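Local coordinates for protein putative amidohydrolase (Unidentified, PDB 3FEQ) that probably acts as a zinc-dependent prolidase of the amidohydrolase superfamily, cleaving dipeptides that end in proline, at residues K261-E265 and H266-V270. Sequence-based numbering, arbitrary orientation.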
ATOM      1  N   LYS C 261     -38.125  30.298  -9.702  1.00 51.99           N
ATOM      2  CA  LYS C 261     -38.360  30.642 -11.096  1.00 57.95           C
ATOM      3  C   LYS C 261     -37.364  29.899 -11.981  1.00 49.74           C
ATOM      4  O   LYS C 261     -37.744  29.322 -12.994  1.00 46.52           O
ATOM      5  CB  LYS C 261     -38.220  32.155 -11.286  1.00 65.91           C
ATOM      6  CG  LYS C 261     -39.303  32.861 -12.134  1.00 74.96           C
ATOM      7  CD  LYS C 261     -38.815  34.259 -12.598  1.00 76.57           C
ATOM      8  CE  LYS C 261     -39.884  35.352 -12.649  1.00 80.75           C
ATOM      9  NZ  LYS C 261     -40.306  35.695 -14.034  1.00 75.90           N
ATOM     10  N   LEU C 262     -36.101  29.864 -11.556  1.00 52.48           N
ATOM     11  CA  LEU C 262     -35.052  29.119 -12.264  1.00 47.70           C
ATOM     12  C   LEU C 262     -35.330  27.624 -12.313  1.00 43.02           C
ATOM     13  O   LEU C 262     -35.067  26.972 -13.316  1.00 48.36           O
ATOM     14  CB  LEU C 262     -33.698  29.352 -11.610  1.00 46.34           C
ATOM     15  CG  LEU C 262     -32.471  28.787 -12.318  1.00 47.40           C
ATOM     16  CD1 LEU C 262     -32.226  29.525 -13.626  1.00 57.56           C
ATOM     17  CD2 LEU C 262     -31.279  28.926 -11.399  1.00 49.80           C
ATOM     18  N   MET C 263     -35.863  27.093 -11.219  1.00 44.38           N
ATOM     19  CA  MET C 263     -36.270  25.701 -11.149  1.00 41.06           C
ATOM     20  C   MET C 263     -37.381  25.368 -12.136  1.00 46.37           C
ATOM     21  O   MET C 263     -37.304  24.366 -12.847  1.00 43.93           O
ATOM     22  CB  MET C 263     -36.703  25.348  -9.727  1.00 41.50           C
ATOM     23  CG  MET C 263     -35.803  24.334  -9.061  1.00 47.00           C
ATOM     24  SD  MET C 263     -36.254  23.984  -7.360  1.00 39.04           S
ATOM     25  CE  MET C 263     -36.367  25.655  -6.757  1.00 43.29           C
ATOM     26  N   HIS C 264     -38.414  26.208 -12.183  1.00 53.11           N
ATOM     27  CA  HIS C 264     -39.521  26.009 -13.120  1.00 50.98           C
ATOM     28  C   HIS C 264     -39.031  26.035 -14.560  1.00 47.55           C
ATOM     29  O   HIS C 264     -39.458  25.240 -15.384  1.00 50.86           O
ATOM     30  CB  HIS C 264     -40.593  27.073 -12.916  1.00 55.19           C
ATOM     31  CG  HIS C 264     -41.573  27.163 -14.044  1.00 59.74           C
ATOM     32  ND1 HIS C 264     -42.466  26.153 -14.334  1.00 61.75           N
ATOM     33  CD2 HIS C 264     -41.788  28.134 -14.963  1.00 49.25           C
ATOM     34  CE1 HIS C 264     -43.204  26.509 -15.372  1.00 56.83           C
ATOM     35  NE2 HIS C 264     -42.812  27.706 -15.772  1.00 48.51           N
ATOM     36  N   GLU C 265     -38.097  26.930 -14.839  1.00 47.37           N
ATOM     37  CA  GLU C 265     -37.558  27.100 -16.178  1.00 56.15           C
ATOM     38  C   GLU C 265     -36.825  25.856 -16.658  1.00 50.99           C
ATOM     39  O   GLU C 265     -37.001  25.408 -17.780  1.00 55.08           O
ATOM     40  CB  GLU C 265     -36.594  28.280 -16.181  1.00 61.47           C
ATOM     41  CG  GLU C 265     -36.777  29.245 -17.320  1.00 74.30           C
ATOM     42  CD  GLU C 265     -36.203  30.602 -16.985  1.00 99.29           C
ATOM     43  OE1 GLU C 265     -35.900  30.825 -15.791  1.00105.86           O
ATOM     44  OE2 GLU C 265     -36.080  31.454 -17.896  1.00112.60           O
ATOM     45  N   HIS C 266     -35.985  25.308 -15.802  1.00 53.16           N
ATOM     46  CA  HIS C 266     -35.215  24.136 -16.159  1.00 53.57           C
ATOM     47  C   HIS C 266     -36.010  22.831 -16.091  1.00 50.29           C
ATOM     48  O   HIS C 266     -35.537  21.796 -16.545  1.00 51.92           O
ATOM     49  CB  HIS C 266     -33.999  24.035 -15.251  1.00 60.86           C
ATOM     50  CG  HIS C 266     -32.879  24.940 -15.643  1.00 62.85           C
ATOM     51  ND1 HIS C 266     -32.800  26.251 -15.223  1.00 65.48           N
ATOM     52  CD2 HIS C 266     -31.780  24.717 -16.401  1.00 55.73           C
ATOM     53  CE1 HIS C 266     -31.697  26.796 -15.704  1.00 65.82           C
ATOM     54  NE2 HIS C 266     -31.061  25.887 -16.421  1.00 63.94           N
ATOM     55  N   GLY C 267     -37.193  22.865 -15.491  1.00 46.08           N
ATOM     56  CA  GLY C 267     -38.025  21.671 -15.408  1.00 43.87           C
ATOM     57  C   GLY C 267     -37.622  20.777 -14.253  1.00 49.48           C
ATOM     58  O   GLY C 267     -37.832  19.563 -14.284  1.00 51.57           O
ATOM     59  N   ALA C 268     -37.066  21.399 -13.219  1.00 43.41           N
ATOM     60  CA  ALA C 268     -36.620  20.714 -12.024  1.00 30.01           C
ATOM     61  C   ALA C 268     -37.732  20.568 -10.984  1.00 38.06           C
ATOM     62  O   ALA C 268     -38.500  21.491 -10.757  1.00 42.46           O
ATOM     63  CB  ALA C 268     -35.464  21.450 -11.439  1.00 21.69           C
ATOM     64  N   PHE C 269     -37.774  19.421 -10.316  1.00 35.95           N
ATOM     65  CA  PHE C 269     -38.782  19.150  -9.303  1.00 31.81           C
ATOM     66  C   PHE C 269     -38.285  19.543  -7.911  1.00 36.92           C
ATOM     67  O   PHE C 269     -37.109  19.839  -7.726  1.00 46.04           O
ATOM     68  CB  PHE C 269     -39.149  17.664  -9.327  1.00 38.94           C
ATOM     69  CG  PHE C 269     -39.637  17.176 -10.666  1.00 42.38           C
ATOM     70  CD1 PHE C 269     -40.964  16.824 -10.847  1.00 36.70           C
ATOM     71  CD2 PHE C 269     -38.765  17.065 -11.750  1.00 46.94           C
ATOM     72  CE1 PHE C 269     -41.414  16.403 -12.086  1.00 40.06           C
ATOM     73  CE2 PHE C 269     -39.218  16.633 -12.996  1.00 34.74           C
ATOM     74  CZ  PHE C 269     -40.536  16.306 -13.162  1.00 36.68           C
ATOM     75  N   VAL C 270     -39.193  19.570  -6.937  1.00 37.82           N
ATOM     76  CA  VAL C 270     -38.829  19.712  -5.516  1.00 40.69           C
ATOM     77  C   VAL C 270     -39.512  18.628  -4.699  1.00 38.12           C
ATOM     78  O   VAL C 270     -40.621  18.218  -5.016  1.00 46.41           O
ATOM     79  CB  VAL C 270     -39.304  21.051  -4.922  1.00 40.60           C
ATOM     80  CG1 VAL C 270     -38.587  21.343  -3.619  1.00 27.76           C
ATOM     81  CG2 VAL C 270     -39.066  22.163  -5.885  1.00 52.89           C
TER
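His266 grips the carbonyl oxygen of Leu262 twice in the last turn of helix 257-266. Its backbone N donates to Leu262 O at 3.1 Å, and its ring ND1 donates to the same oxygen at 3.0 Å with an N-H...O angle of 159°. The two donors arrive from opposite faces of the carbonyl plane, while the oxygen itself lies at the ring edge, in the ring plane. With CG beside the backbone N and anti to the carbonyl carbon (chi1 -79°), the imidazole folds back along the helix, and the ND1 bond should limit its rotation. Further backbone bonds close the helix: Ala268 N to Met263 O at 3.0 Å, and a weak one from Gly267 N to His264 O at 3.3 Å; Gly267 N also leans weakly on Met263 O.

Van der Waals contacts flank these bonds. Leu262 runs side by side with His266, its CD1 3.5 Å from ring CE1. The apolar contacts belong to Met263, which sends CG to Ala268 CB at 3.8 Å; its chain runs extended through CG (chi2 177°), which carries SD to 3.7 Å from Val270 CG2, the two side chains crossing at about a right angle. Ile238 and Val242 of helix 235-243 and Tyr311 of helix 302-314 also pack on Met263.

Gly267, with positive phi, is the C-prime residue of a Schellman motif, which here turns the chain from helix 257-266 into strand 269-271 within a beta-alpha-beta unit of the amidohydrolase TIM barrel.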